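Particle-associated glycoside hydrolase (Acinetobacter phage Fri1, PDB 6C72) serves as the trimeric tailspike of the phage, a capsular polysaccharide depolymerase that degrades the capsule of its Acinetobacter baumannii host during virus entry. Local coordinates at residues Ala137-Ala141 with Ser187-Pro193; Asn195-Ala199 with Ile225-Phe229; Cys218-Ile224 with Phe239-Tyr245. All blocks are in the same frame, centred on the assembly; numbering follows the deposited sequence.

Read from the N terminus, the three contacts illustrate how a right-handed parallel beta-helix grows by repeating one pairing. Contact 1 (137-141 with 187-193) comes first and closes a long excursion that carries helix 160-165. Contact 2 (195-199 with 225-229) opens only after contact 1 has closed, so the two stand in series. Contact 3 (218-224 with 239-245) opens before contact 2 closes, and these two loops therefore cross. Contacts 1 and 3 line up strands 133-140, 188-192, 220-224 and 244-247 as successive layers, with Y190 and V192 bonded to G221 and K223. Contact 2 stacks the turns that follow two of these strands and is joined to contact 1 through V192 O.

Contact 1: residues Ala137-Ala141 with Ser187-Pro193; sequences AKAMA and SQVYLVP
A139 and M140 run parallel to Y190 and L191, the pairing by which successive coils of a parallel beta-helix are stacked. Three backbone hydrogen bonds stitch the layers together and continue across the corner at V189 and Y190. A139 N gives to V189 O at 2.9 Å, nearly straight at the hydrogen (167°), L191 N returns to A139 O at 3.0 Å, and A141 N reaches L191 O at 2.7 Å. A139 O has a second partner: a water lies 3.0 Å away, placed to donate to it, while Q188 NE2 donates to the same water over 2.8 Å.

The other polar ends of this layer look beyond the pair. The Q188 amide is satisfied at both atoms by a second subunit, NE2 giving to E160 and OE1 accepting from N164. K138 rises from a first torsion of 66° and then runs fully extended, which brings NZ beside S187 OG and into salt bridges with D185 and with E160 of the second subunit. S187 OG is itself bonded to D185. M140 N donates to Q114 OE1 of helix 110-122, and A137 O accepts from W181 NE1.

On the buried face, Y190 carries its ring away from its own N (chi1 -161°), laying it against A139 and A141 of the neighbouring strand. Its CE1 touches A141 CB at 3.5 Å in an oblique approach, A139 O sits at the ring edge near its plane, and OH ends on G200 O. The W181 and Y190 rings meet at about 50°. The opposite face, that of M140 and L191, turns to the second subunit, and there M140 CG presses against P193 CG at 3.4 Å.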
loop_
_atom_site.group_PDB
_atom_site.type_symbol
_atom_site.label_atom_id
_atom_site.label_comp_id
_atom_site.label_asym_id
_atom_site.label_seq_id
_atom_site.Cartn_x
_atom_site.Cartn_y
_atom_site.Cartn_z
ATOM N N ALA A 137 9.243 -0.605 -38.757
ATOM C CA ALA A 137 7.816 -0.462 -39.010
ATOM C C ALA A 137 7.146 0.239 -37.843
ATOM O O ALA A 137 7.014 -0.349 -36.764
ATOM C CB ALA A 137 7.164 -1.827 -39.229
ATOM N N LYS A 138 6.692 1.472 -38.041
ATOM C CA LYS A 138 6.021 2.181 -36.966
ATOM C C LYS A 138 4.548 1.822 -36.990
ATOM O O LYS A 138 3.981 1.551 -38.045
ATOM C CB LYS A 138 6.226 3.696 -37.063
ATOM C CG LYS A 138 5.623 4.374 -38.232
ATOM C CD LYS A 138 5.928 5.866 -38.169
ATOM C CE LYS A 138 5.161 6.632 -39.238
ATOM N NZ LYS A 138 5.231 8.110 -39.012
ATOM N N ALA A 139 3.951 1.749 -35.815
ATOM C CA ALA A 139 2.589 1.266 -35.675
ATOM C C ALA A 139 1.791 2.216 -34.806
ATOM O O ALA A 139 2.293 2.759 -33.813
ATOM C CB ALA A 139 2.542 -0.143 -35.077
ATOM N N MET A 140 0.555 2.424 -35.211
ATOM C CA MET A 140 -0.425 3.119 -34.403
ATOM C C MET A 140 -1.204 2.049 -33.647
ATOM O O MET A 140 -1.771 1.143 -34.269
ATOM C CB MET A 140 -1.324 3.965 -35.301
ATOM C CG MET A 140 -2.265 4.899 -34.610
ATOM S SD MET A 140 -3.130 5.987 -35.788
ATOM C CE MET A 140 -1.746 6.581 -36.760
ATOM N N ALA A 141 -1.156 2.101 -32.314
ATOM C CA ALA A 141 -1.900 1.146 -31.505
ATOM C C ALA A 141 -3.404 1.325 -31.711
ATOM O O ALA A 141 -3.900 2.428 -31.982
ATOM C CB ALA A 141 -1.547 1.306 -30.023
ATOM N N SER A 187 9.894 9.825 -35.731
ATOM C CA SER A 187 8.824 10.180 -34.810
ATOM C C SER A 187 8.778 9.219 -33.628
ATOM O O SER A 187 9.413 9.474 -32.600
ATOM C CB SER A 187 7.482 10.236 -35.552
ATOM O OG SER A 187 7.262 9.061 -36.317
ATOM N N GLN A 188 8.027 8.125 -33.747
ATOM C CA GLN A 188 7.944 7.141 -32.674
ATOM C C GLN A 188 7.804 5.753 -33.274
ATOM O O GLN A 188 7.478 5.600 -34.454
ATOM C CB GLN A 188 6.781 7.431 -31.712
ATOM C CG GLN A 188 5.393 7.166 -32.265
ATOM C CD GLN A 188 4.960 8.229 -33.263
ATOM O OE1 GLN A 188 5.123 9.426 -33.017
ATOM N NE2 GLN A 188 4.377 7.799 -34.384
ATOM N N VAL A 189 8.067 4.732 -32.453
ATOM C CA VAL A 189 7.857 3.364 -32.913
ATOM C C VAL A 189 6.397 2.967 -32.745
ATOM O O VAL A 189 5.746 2.513 -33.697
ATOM C CB VAL A 189 8.776 2.377 -32.165
ATOM C CG1 VAL A 189 8.566 0.958 -32.693
ATOM C CG2 VAL A 189 10.239 2.776 -32.273
ATOM N N TYR A 190 5.858 3.175 -31.542
ATOM C CA TYR A 190 4.541 2.685 -31.141
ATOM C C TYR A 190 3.742 3.847 -30.545
ATOM O O TYR A 190 3.971 4.247 -29.400
ATOM C CB TYR A 190 4.689 1.548 -30.136
ATOM C CG TYR A 190 3.473 0.662 -29.976
ATOM C CD1 TYR A 190 2.529 0.537 -30.998
ATOM C CD2 TYR A 190 3.261 -0.047 -28.782
ATOM C CE1 TYR A 190 1.425 -0.292 -30.852
ATOM C CE2 TYR A 190 2.151 -0.872 -28.615
ATOM C CZ TYR A 190 1.241 -0.993 -29.652
ATOM O OH TYR A 190 0.148 -1.815 -29.491
ATOM N N LEU A 191 2.805 4.390 -31.309
ATOM C CA LEU A 191 1.965 5.496 -30.865
ATOM C C LEU A 191 0.622 4.974 -30.367
ATOM O O LEU A 191 -0.067 4.233 -31.073
ATOM C CB LEU A 191 1.756 6.503 -31.995
ATOM C CG LEU A 191 0.793 7.666 -31.737
ATOM C CD1 LEU A 191 1.306 8.592 -30.643
ATOM C CD2 LEU A 191 0.509 8.420 -33.031
ATOM N N VAL A 192 0.255 5.349 -29.151
ATOM C CA VAL A 192 -1.053 4.964 -28.638
ATOM C C VAL A 192 -1.943 6.201 -28.641
ATOM O O VAL A 192 -1.897 6.990 -27.689
ATOM C CB VAL A 192 -0.956 4.354 -27.238
ATOM C CG1 VAL A 192 -2.285 3.757 -26.857
ATOM C CG2 VAL A 192 0.169 3.314 -27.178
ATOM N N PRO A 193 -2.767 6.399 -29.674
ATOM C CA PRO A 193 -3.561 7.629 -29.781
ATOM C C PRO A 193 -4.528 7.770 -28.621
ATOM O O PRO A 193 -4.820 6.814 -27.900
ATOM C CB PRO A 193 -4.335 7.456 -31.098
ATOM C CG PRO A 193 -3.619 6.429 -31.838
ATOM C CD PRO A 193 -3.001 5.495 -30.808
HETATM O O HOH W 1 4.055 5.066 -34.533
#

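Contact 2: residues Asn195-Ala199 with Ile225-Phe229; sequences NVTGA and IGDSF
G198 and S228, which lie level with each other in two stacked turns, both adopt positive phi, 71° for G198 and 54° for S228. These left-handed backbone conformations bend both segments at the same level and bring A199 alongside F229. F229 holds CG anti to its backbone N (chi1 -172°), and the ring thereby swings under the other turn, with CD1 3.4 Å from A199 O in an oblique approach. The methyl of A199 rests against the same CD1, and V192, I222 and I224 cover other parts of the ring.

Before the bend the turns are bridged once, at T197 and D227. D227 N donates to V196 O at 2.9 Å, and G198 N answers to D227 O at 3.1 Å, each donor tilted from the plane of the carbonyl it meets. T197 CG2 leans obliquely across D227 CB, a light apolar touch beside the bridge. G226, which has no side chain, lets its CA come close under V196 O.

At the bend two waters supplement the direct bonds, and A199 goes on to pair with T230. One water donates to D227 O at 2.7 Å and accepts a hydrogen bond from A199 N at 3.1 Å, making D227 O a double acceptor. Another donates to S228 O at 2.6 Å and to A199 O at 3.2 Å, joining two carbonyls that could not bond to each other.

The side-chain ends face the next coil and the next subunit. D227 OD1 is bonded to S255, and S228 OG to N256 and to N261 of a second subunit. A bound zinc ion and the side chain of H278, a residue seen to bind zinc in a structure of this protein, each lie about 6 Å from the D227 side chain. The chemistry implies a corner held by main-chain bonds, with water bridging A199 N to D227 O and A199 O to S228 O.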
loop_
_atom_site.group_PDB
_atom_site.type_symbol
_atom_site.label_atom_id
_atom_site.label_comp_id
_atom_site.label_asym_id
_atom_site.label_seq_id
_atom_site.Cartn_x
_atom_site.Cartn_y
_atom_site.Cartn_z
ATOM N N ASN A 195 -8.079 7.941 -26.866
ATOM C CA ASN A 195 -9.241 7.066 -26.971
ATOM C C ASN A 195 -8.903 5.643 -27.413
ATOM O O ASN A 195 -9.821 4.852 -27.666
ATOM C CB ASN A 195 -10.325 7.651 -27.883
ATOM C CG ASN A 195 -11.093 8.761 -27.207
ATOM O OD1 ASN A 195 -11.379 8.678 -26.008
ATOM N ND2 ASN A 195 -11.451 9.798 -27.962
ATOM N N VAL A 196 -7.627 5.290 -27.531
ATOM C CA VAL A 196 -7.231 3.899 -27.720
ATOM C C VAL A 196 -7.004 3.280 -26.343
ATOM O O VAL A 196 -6.177 3.764 -25.560
ATOM C CB VAL A 196 -5.984 3.782 -28.611
ATOM C CG1 VAL A 196 -5.414 2.377 -28.537
ATOM C CG2 VAL A 196 -6.343 4.145 -30.070
ATOM N N THR A 197 -7.764 2.231 -26.035
ATOM C CA THR A 197 -7.830 1.652 -24.707
ATOM C C THR A 197 -7.420 0.189 -24.734
ATOM O O THR A 197 -7.759 -0.540 -25.670
ATOM C CB THR A 197 -9.247 1.739 -24.152
ATOM O OG1 THR A 197 -10.151 1.098 -25.064
ATOM C CG2 THR A 197 -9.661 3.193 -23.952
ATOM N N GLY A 198 -6.738 -0.249 -23.675
ATOM C CA GLY A 198 -6.441 -1.659 -23.528
ATOM C C GLY A 198 -5.419 -2.201 -24.498
ATOM O O GLY A 198 -5.385 -3.405 -24.733
ATOM N N ALA A 199 -4.628 -1.332 -25.114
ATOM C CA ALA A 199 -3.541 -1.754 -25.969
ATOM C C ALA A 199 -2.342 -2.159 -25.122
ATOM O O ALA A 199 -2.264 -1.858 -23.930
ATOM C CB ALA A 199 -3.153 -0.637 -26.930
ATOM N N ILE A 225 -0.788 8.276 -25.585
ATOM C CA ILE A 225 -1.864 9.240 -25.376
ATOM C C ILE A 225 -3.131 8.563 -24.882
ATOM O O ILE A 225 -3.937 9.217 -24.202
ATOM C CB ILE A 225 -2.166 10.040 -26.665
ATOM C CG1 ILE A 225 -0.879 10.429 -27.386
ATOM C CG2 ILE A 225 -3.010 11.294 -26.383
ATOM C CD1 ILE A 225 -1.154 11.117 -28.714
ATOM N N GLY A 226 -3.321 7.276 -25.176
ATOM C CA GLY A 226 -4.518 6.554 -24.806
ATOM C C GLY A 226 -4.501 6.086 -23.364
ATOM O O GLY A 226 -3.754 6.585 -22.519
ATOM N N ASP A 227 -5.333 5.086 -23.097
ATOM C CA ASP A 227 -5.727 4.698 -21.752
ATOM C C ASP A 227 -5.508 3.204 -21.545
ATOM O O ASP A 227 -5.668 2.410 -22.471
ATOM C CB ASP A 227 -7.206 5.050 -21.526
ATOM C CG ASP A 227 -7.632 4.886 -20.101
ATOM O OD1 ASP A 227 -7.163 5.657 -19.223
ATOM O OD2 ASP A 227 -8.429 3.947 -19.857
ATOM N N SER A 228 -5.142 2.833 -20.316
ATOM C CA SER A 228 -4.980 1.432 -19.894
ATOM C C SER A 228 -4.036 0.656 -20.819
ATOM O O SER A 228 -4.370 -0.396 -21.361
ATOM C CB SER A 228 -6.328 0.719 -19.786
ATOM O OG SER A 228 -7.132 1.306 -18.780
ATOM N N PHE A 229 -2.833 1.187 -20.966
ATOM C CA PHE A 229 -1.770 0.518 -21.694
ATOM C C PHE A 229 -1.007 -0.407 -20.745
ATOM O O PHE A 229 -0.932 -0.154 -19.535
ATOM C CB PHE A 229 -0.820 1.548 -22.294
ATOM C CG PHE A 229 0.199 0.968 -23.222
ATOM C CD1 PHE A 229 -0.103 0.746 -24.561
ATOM C CD2 PHE A 229 1.461 0.619 -22.741
ATOM C CE1 PHE A 229 0.853 0.208 -25.421
ATOM C CE2 PHE A 229 2.415 0.079 -23.580
ATOM C CZ PHE A 229 2.117 -0.125 -24.929
HETATM O O HOH W 2 -4.091 1.639 -24.472
HETATM O O HOH W 3 -3.748 -2.954 -21.365
#

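Contact 3: residues Cys218-Ile224 with Phe239-Tyr245; sequences CGFGIKI and FRLEGLY
F239 lies flat beneath G221 in a close-packed, buried part of this parallel beta-helix pairing, with G221 CA 3.7 Å from the ring centroid, a CH-pi contact over the face. C218 SG stands at that ring's edge. I222 N bonds to G243 O at 2.8 Å and I224 N to Y245 O at 2.7 Å, while L244 CD1 lies against I222 CB and I224 CD1.

The other face is closely packed too, yet partly exposed. Y245 holds CG anti to its N (chi1 -178°), which puts its ring alongside F220; the two overlap obliquely, centroids 4.3 Å apart and planes at 31°. E242 OE1 comes in at the F220 ring edge, its OE2 held by a salt bridge to R269 and a hydrogen bond to N270, and L241 CD1 meets F220 CZ obliquely. At the F239 end G219 O accepts from both L241 N and E242 N. The looser, partly exposed side lies at R240, whose guanidinium bends over G219 CA to N217 and G186, and at the outer end of K223.

Strand 188-192 borders the pair on one side and strand 272-275 on the other, while K223 NZ extends to N164 in helix 160-165 of a second subunit.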
loop_
_atom_site.group_PDB
_atom_site.type_symbol
_atom_site.label_atom_id
_atom_site.label_comp_id
_atom_site.label_asym_id
_atom_site.label_seq_id
_atom_site.Cartn_x
_atom_site.Cartn_y
_atom_site.Cartn_z
ATOM N N CYS A 218 15.190 7.771 -33.721
ATOM C CA CYS A 218 13.764 7.954 -33.535
ATOM C C CYS A 218 13.486 8.639 -32.203
ATOM O O CYS A 218 14.135 8.358 -31.190
ATOM C CB CYS A 218 13.060 6.607 -33.599
ATOM S SG CYS A 218 11.297 6.789 -33.478
ATOM N N GLY A 219 12.519 9.552 -32.207
ATOM C CA GLY A 219 12.183 10.310 -31.018
ATOM C C GLY A 219 11.760 9.464 -29.833
ATOM O O GLY A 219 12.396 9.501 -28.776
ATOM N N PHE A 220 10.693 8.693 -29.996
ATOM C CA PHE A 220 10.110 7.923 -28.912
ATOM C C PHE A 220 10.040 6.451 -29.276
ATOM O O PHE A 220 9.801 6.090 -30.437
ATOM C CB PHE A 220 8.689 8.392 -28.584
ATOM C CG PHE A 220 8.582 9.854 -28.239
ATOM C CD1 PHE A 220 9.168 10.355 -27.076
ATOM C CD2 PHE A 220 7.874 10.725 -29.071
ATOM C CE1 PHE A 220 9.058 11.705 -26.752
ATOM C CE2 PHE A 220 7.753 12.068 -28.752
ATOM C CZ PHE A 220 8.343 12.564 -27.584
ATOM N N GLY A 221 10.227 5.603 -28.267
ATOM C CA GLY A 221 9.843 4.213 -28.394
ATOM C C GLY A 221 8.337 4.073 -28.294
ATOM O O GLY A 221 7.651 3.904 -29.304
ATOM N N ILE A 222 7.811 4.164 -27.077
ATOM C CA ILE A 222 6.375 4.132 -26.823
ATOM C C ILE A 222 5.946 5.536 -26.441
ATOM O O ILE A 222 6.471 6.109 -25.478
ATOM C CB ILE A 222 5.999 3.134 -25.715
ATOM C CG1 ILE A 222 6.619 1.760 -25.975
ATOM C CG2 ILE A 222 4.473 3.033 -25.591
ATOM C CD1 ILE A 222 6.480 0.800 -24.816
ATOM N N LYS A 223 5.034 6.104 -27.223
ATOM C CA LYS A 223 4.374 7.366 -26.916
ATOM C C LYS A 223 2.913 7.061 -26.626
ATOM O O LYS A 223 2.199 6.558 -27.500
ATOM C CB LYS A 223 4.505 8.367 -28.071
ATOM C CG LYS A 223 3.755 9.656 -27.836
ATOM C CD LYS A 223 3.919 10.701 -28.951
ATOM C CE LYS A 223 3.083 11.938 -28.580
ATOM N NZ LYS A 223 3.032 13.035 -29.603
ATOM N N ILE A 224 2.474 7.348 -25.404
ATOM C CA ILE A 224 1.144 6.969 -24.941
ATOM C C ILE A 224 0.284 8.216 -24.801
ATOM O O ILE A 224 0.602 9.114 -24.012
ATOM C CB ILE A 224 1.206 6.193 -23.621
ATOM C CG1 ILE A 224 2.012 4.901 -23.802
ATOM C CG2 ILE A 224 -0.192 5.873 -23.145
ATOM C CD1 ILE A 224 2.197 4.117 -22.478
ATOM N N PHE A 239 16.950 5.870 -28.042
ATOM C CA PHE A 239 16.003 6.820 -28.613
ATOM C C PHE A 239 16.467 8.263 -28.429
ATOM O O PHE A 239 17.169 8.605 -27.475
ATOM C CB PHE A 239 14.602 6.593 -28.034
ATOM C CG PHE A 239 13.954 5.358 -28.585
ATOM C CD1 PHE A 239 13.237 5.409 -29.777
ATOM C CD2 PHE A 239 14.171 4.119 -27.990
ATOM C CE1 PHE A 239 12.688 4.252 -30.328
ATOM C CE2 PHE A 239 13.619 2.964 -28.529
ATOM C CZ PHE A 239 12.876 3.029 -29.695
ATOM N N ARG A 240 16.087 9.104 -29.393
ATOM C CA ARG A 240 16.551 10.484 -29.423
ATOM C C ARG A 240 15.944 11.301 -28.290
ATOM O O ARG A 240 16.580 12.232 -27.788
ATOM C CB ARG A 240 16.220 11.097 -30.785
ATOM C CG ARG A 240 16.665 12.543 -30.985
ATOM C CD ARG A 240 16.401 13.033 -32.406
ATOM N NE ARG A 240 15.059 12.691 -32.887
ATOM C CZ ARG A 240 13.971 13.450 -32.721
ATOM N NH1 ARG A 240 14.046 14.610 -32.077
ATOM N NH2 ARG A 240 12.801 13.047 -33.206
ATOM N N LEU A 241 14.721 10.978 -27.880
ATOM C CA LEU A 241 14.093 11.676 -26.765
ATOM C C LEU A 241 13.935 10.715 -25.592
ATOM O O LEU A 241 14.755 10.724 -24.671
ATOM C CB LEU A 241 12.743 12.271 -27.183
ATOM C CG LEU A 241 12.848 13.275 -28.332
ATOM C CD1 LEU A 241 11.485 13.803 -28.726
ATOM C CD2 LEU A 241 13.770 14.432 -27.977
ATOM N N GLU A 242 12.919 9.852 -25.639
ATOM C CA GLU A 242 12.640 8.923 -24.552
ATOM C C GLU A 242 12.277 7.552 -25.104
ATOM O O GLU A 242 11.653 7.430 -26.161
ATOM C CB GLU A 242 11.491 9.413 -23.653
ATOM C CG GLU A 242 11.876 10.510 -22.676
ATOM C CD GLU A 242 11.721 11.895 -23.278
ATOM O OE1 GLU A 242 10.899 12.058 -24.212
ATOM O OE2 GLU A 242 12.423 12.821 -22.817
ATOM N N GLY A 243 12.643 6.517 -24.353
ATOM C CA GLY A 243 12.128 5.198 -24.664
ATOM C C GLY A 243 10.630 5.095 -24.436
ATOM O O GLY A 243 9.924 4.419 -25.187
ATOM N N LEU A 244 10.126 5.776 -23.407
ATOM C CA LEU A 244 8.712 5.807 -23.058
ATOM C C LEU A 244 8.316 7.248 -22.770
ATOM O O LEU A 244 9.033 7.957 -22.057
ATOM C CB LEU A 244 8.432 4.923 -21.834
ATOM C CG LEU A 244 7.067 5.045 -21.147
ATOM C CD1 LEU A 244 5.919 4.575 -22.030
ATOM C CD2 LEU A 244 7.067 4.325 -19.795
ATOM N N TYR A 245 7.188 7.679 -23.330
ATOM C CA TYR A 245 6.704 9.048 -23.199
ATOM C C TYR A 245 5.186 9.003 -23.101
ATOM O O TYR A 245 4.519 8.479 -23.999
ATOM C CB TYR A 245 7.159 9.891 -24.389
ATOM C CG TYR A 245 6.770 11.354 -24.363
ATOM C CD1 TYR A 245 7.609 12.302 -23.802
ATOM C CD2 TYR A 245 5.585 11.791 -24.945
ATOM C CE1 TYR A 245 7.281 13.642 -23.793
ATOM C CE2 TYR A 245 5.238 13.134 -24.944
ATOM C CZ TYR A 245 6.094 14.057 -24.364
ATOM O OH TYR A 245 5.761 15.398 -24.364
#